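Local coordinates for protein 3'-5'-exonuclease (Saccharomyces cerevisiae, PDB 3E2V) that probably cleaves DNA in a magnesium-dependent manner, incising double strands as an endonuclease and degrading them from the 3' end as an exonuclease, at residues F328-F333 against C360-Q364. Residues are numbered along the deposited sequence; the frame is centred on the assembly and turned at random.
Sequences FEYPAF and CNMEQ
A water-mediated contact joins an irregular loop, 328-333, which follows helix 316-325, to the start of helix 362-373, showing how ordered solvent can couple loop to helix. The loop, extended from Phe328 to Pro331 with a cis peptide before Pro331, turns at Ala332; CA atoms lie 8.9 Å apart at Tyr330 and Gln364 and 7.5 Å at Ala332 and Asn361. Three waters fill the gap. Glu329 O accepts from water 1 (2.9 Å), which also donates to Glu363 OE2 (2.8 Å), and from water 2 (2.8 Å), which accepts from Gln364 NE2 (2.6 Å). Water 3 accepts from Ala332 N (2.9 Å) and donates to Asn361 OD1 (2.7 Å). Direct packing accompanies these bridges: the Phe328 ring edge brings CE1 to 3.6 Å from Glu363 CD, Ala332 CB lies 4.0 Å from Glu363 OE2, and Cys360 SG lies 4.3 Å from Phe333 CE2, an edge-on sulfur-aromatic contact. Chi1 p turns the Glu363 carboxylate to the loop, while OE1 forms a salt bridge with Arg50. Tyr330 OH is hydrogen-bonded to Ile309 O, and ND2 of the N-cap residue Asn361 to Asn357 OD1. Such solvent-bridged packing joins a peripheral loop to a late helix of the TatD-type TIM barrel.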
ATOM      1  N   PHE A 328       7.147   1.718 -27.632  1.00 31.21           N
ATOM      2  CA  PHE A 328       7.335   1.709 -26.175  1.00 29.88           C
ATOM      3  C   PHE A 328       8.771   1.382 -25.769  1.00 29.90           C
ATOM      4  O   PHE A 328       9.364   0.417 -26.261  1.00 30.02           O
ATOM      5  CB  PHE A 328       6.355   0.739 -25.496  1.00 28.90           C
ATOM      6  CG  PHE A 328       6.388   0.798 -23.989  1.00 26.95           C
ATOM      7  CD1 PHE A 328       5.866   1.901 -23.317  1.00 24.29           C
ATOM      8  CD2 PHE A 328       6.952  -0.239 -23.253  1.00 25.89           C
ATOM      9  CE1 PHE A 328       5.907   1.975 -21.918  1.00 24.27           C
ATOM     10  CE2 PHE A 328       6.993  -0.177 -21.850  1.00 24.82           C
ATOM     11  CZ  PHE A 328       6.463   0.934 -21.192  1.00 24.66           C
ATOM     12  N   GLU A 329       9.311   2.186 -24.854  1.00 30.03           N
ATOM     13  CA  GLU A 329      10.664   1.988 -24.342  1.00 29.77           C
ATOM     14  C   GLU A 329      10.671   1.133 -23.074  1.00 29.85           C
ATOM     15  O   GLU A 329      10.094   1.525 -22.047  1.00 29.18           O
ATOM     16  CB  GLU A 329      11.332   3.343 -24.085  1.00 30.46           C
ATOM     17  N   TYR A 330      11.302  -0.038 -23.169  1.00 29.10           N
ATOM     18  CA  TYR A 330      11.509  -0.963 -22.054  1.00 28.64           C
ATOM     19  C   TYR A 330      13.003  -1.316 -21.985  1.00 27.89           C
ATOM     20  O   TYR A 330      13.572  -1.789 -22.976  1.00 28.78           O
ATOM     21  CB  TYR A 330      10.668  -2.234 -22.247  1.00 29.12           C
ATOM     22  CG  TYR A 330      10.766  -3.272 -21.145  1.00 30.20           C
ATOM     23  CD1 TYR A 330       9.895  -3.248 -20.059  1.00 30.78           C
ATOM     24  CD2 TYR A 330      11.709  -4.305 -21.202  1.00 30.11           C
ATOM     25  CE1 TYR A 330       9.965  -4.214 -19.048  1.00 31.43           C
ATOM     26  CE2 TYR A 330      11.794  -5.270 -20.186  1.00 30.63           C
ATOM     27  CZ  TYR A 330      10.916  -5.220 -19.113  1.00 29.85           C
ATOM     28  OH  TYR A 330      10.980  -6.174 -18.117  1.00 31.51           O
ATOM     29  N   PRO A 331      13.663  -1.057 -20.839  1.00 26.07           N
ATOM     30  CA  PRO A 331      13.150  -0.308 -19.693  1.00 24.35           C
ATOM     31  C   PRO A 331      12.996   1.178 -20.026  1.00 23.33           C
ATOM     32  O   PRO A 331      13.441   1.630 -21.083  1.00 23.90           O
ATOM     33  CB  PRO A 331      14.235  -0.508 -18.636  1.00 23.94           C
ATOM     34  CG  PRO A 331      15.491  -0.733 -19.430  1.00 25.50           C
ATOM     35  CD  PRO A 331      15.047  -1.522 -20.619  1.00 26.21           C
ATOM     36  N   ALA A 332      12.379   1.946 -19.128  1.00 21.21           N
ATOM     37  CA  ALA A 332      12.054   3.348 -19.423  1.00 19.85           C
ATOM     38  C   ALA A 332      13.289   4.258 -19.504  1.00 18.97           C
ATOM     39  O   ALA A 332      13.254   5.331 -20.119  1.00 18.68           O
ATOM     40  CB  ALA A 332      11.068   3.886 -18.394  1.00 19.87           C
ATOM     41  N   PHE A 333      14.351   3.824 -18.834  1.00 18.45           N
ATOM     42  CA  PHE A 333      15.638   4.523 -18.749  1.00 18.94           C
ATOM     43  C   PHE A 333      16.677   3.414 -18.717  1.00 19.50           C
ATOM     44  O   PHE A 333      16.343   2.271 -18.414  1.00 20.65           O
ATOM     45  CB  PHE A 333      15.719   5.330 -17.443  1.00 18.26           C
ATOM     46  CG  PHE A 333      14.705   6.438 -17.354  1.00 18.09           C
ATOM     47  CD1 PHE A 333      15.007   7.703 -17.829  1.00 17.61           C
ATOM     48  CD2 PHE A 333      13.438   6.206 -16.822  1.00 18.32           C
ATOM     49  CE1 PHE A 333      14.073   8.728 -17.773  1.00 17.97           C
ATOM     50  CE2 PHE A 333      12.492   7.228 -16.757  1.00 18.05           C
ATOM     51  CZ  PHE A 333      12.806   8.486 -17.243  1.00 17.25           C
ATOM     52  N   CYS A 360       8.185   4.898 -11.887  1.00 14.02           N
ATOM     53  CA  CYS A 360       8.075   5.236 -13.310  1.00 13.92           C
ATOM     54  C   CYS A 360       7.560   4.081 -14.149  1.00 13.88           C
ATOM     55  O   CYS A 360       7.283   4.252 -15.350  1.00 14.86           O
ATOM     56  CB  CYS A 360       9.395   5.742 -13.908  1.00 13.97           C
ATOM     57  SG  CYS A 360      10.746   4.538 -13.968  1.00 15.12           S
ATOM     58  N   ASN A 361       7.427   2.909 -13.539  1.00 13.48           N
ATOM     59  CA  ASN A 361       6.904   1.744 -14.237  1.00 13.91           C
ATOM     60  C   ASN A 361       5.392   1.565 -14.105  1.00 13.39           C
ATOM     61  O   ASN A 361       4.844   0.542 -14.510  1.00 13.76           O
ATOM     62  CB  ASN A 361       7.672   0.486 -13.820  1.00 13.34           C
ATOM     63  CG  ASN A 361       9.079   0.468 -14.392  1.00 14.19           C
ATOM     64  OD1 ASN A 361       9.384   1.217 -15.320  1.00 16.52           O
ATOM     65  ND2 ASN A 361       9.945  -0.346 -13.822  1.00 15.00           N
ATOM     66  N   MET A 362       4.719   2.585 -13.585  1.00 13.04           N
ATOM     67  CA  MET A 362       3.247   2.611 -13.594  1.00 13.07           C
ATOM     68  C   MET A 362       2.680   2.333 -14.983  1.00 13.15           C
ATOM     69  O   MET A 362       1.716   1.580 -15.139  1.00 14.12           O
ATOM     70  CB  MET A 362       2.751   3.964 -13.079  1.00 12.60           C
ATOM     71  CG  MET A 362       2.736   4.030 -11.548  1.00 12.01           C
ATOM     72  SD  MET A 362       1.488   2.934 -10.687  1.00  5.76           S
ATOM     73  CE  MET A 362      -0.012   3.942 -11.027  1.00 15.27           C
ATOM     74  N   GLU A 363       3.283   2.967 -15.987  1.00 13.58           N
ATOM     75  CA  GLU A 363       2.819   2.819 -17.357  1.00 14.45           C
ATOM     76  C   GLU A 363       2.807   1.370 -17.831  1.00 13.95           C
ATOM     77  O   GLU A 363       1.958   0.991 -18.647  1.00 14.53           O
ATOM     78  CB  GLU A 363       3.643   3.697 -18.298  1.00 14.86           C
ATOM     79  CG  GLU A 363       5.123   3.369 -18.356  1.00 14.58           C
ATOM     80  CD  GLU A 363       5.898   4.326 -19.231  1.00 17.36           C
ATOM     81  OE1 GLU A 363       5.277   5.155 -19.929  1.00 18.48           O
ATOM     82  OE2 GLU A 363       7.148   4.249 -19.200  1.00 17.38           O
ATOM     83  N   GLN A 364       3.717   0.541 -17.311  1.00 13.77           N
ATOM     84  CA  GLN A 364       3.736  -0.877 -17.673  1.00 14.11           C
ATOM     85  C   GLN A 364       2.532  -1.595 -17.091  1.00 14.26           C
ATOM     86  O   GLN A 364       1.935  -2.435 -17.732  1.00 14.05           O
ATOM     87  CB  GLN A 364       5.027  -1.548 -17.187  1.00 14.14           C
ATOM     88  CG  GLN A 364       6.299  -0.995 -17.788  1.00 15.32           C
ATOM     89  CD  GLN A 364       7.537  -1.642 -17.207  1.00 16.13           C
ATOM     90  OE1 GLN A 364       7.459  -2.604 -16.473  1.00 20.28           O
ATOM     91  NE2 GLN A 364       8.697  -1.093 -17.541  1.00 20.59           N
TER
HETATM   92  O   HOH W   1       8.846   4.087 -21.388  1.00 24.74           O
HETATM   93  O   HOH W   2       9.290   0.413 -19.559  1.00 28.23           O
HETATM   94  O   HOH W   3      11.432   0.402 -16.885  1.00 20.32           O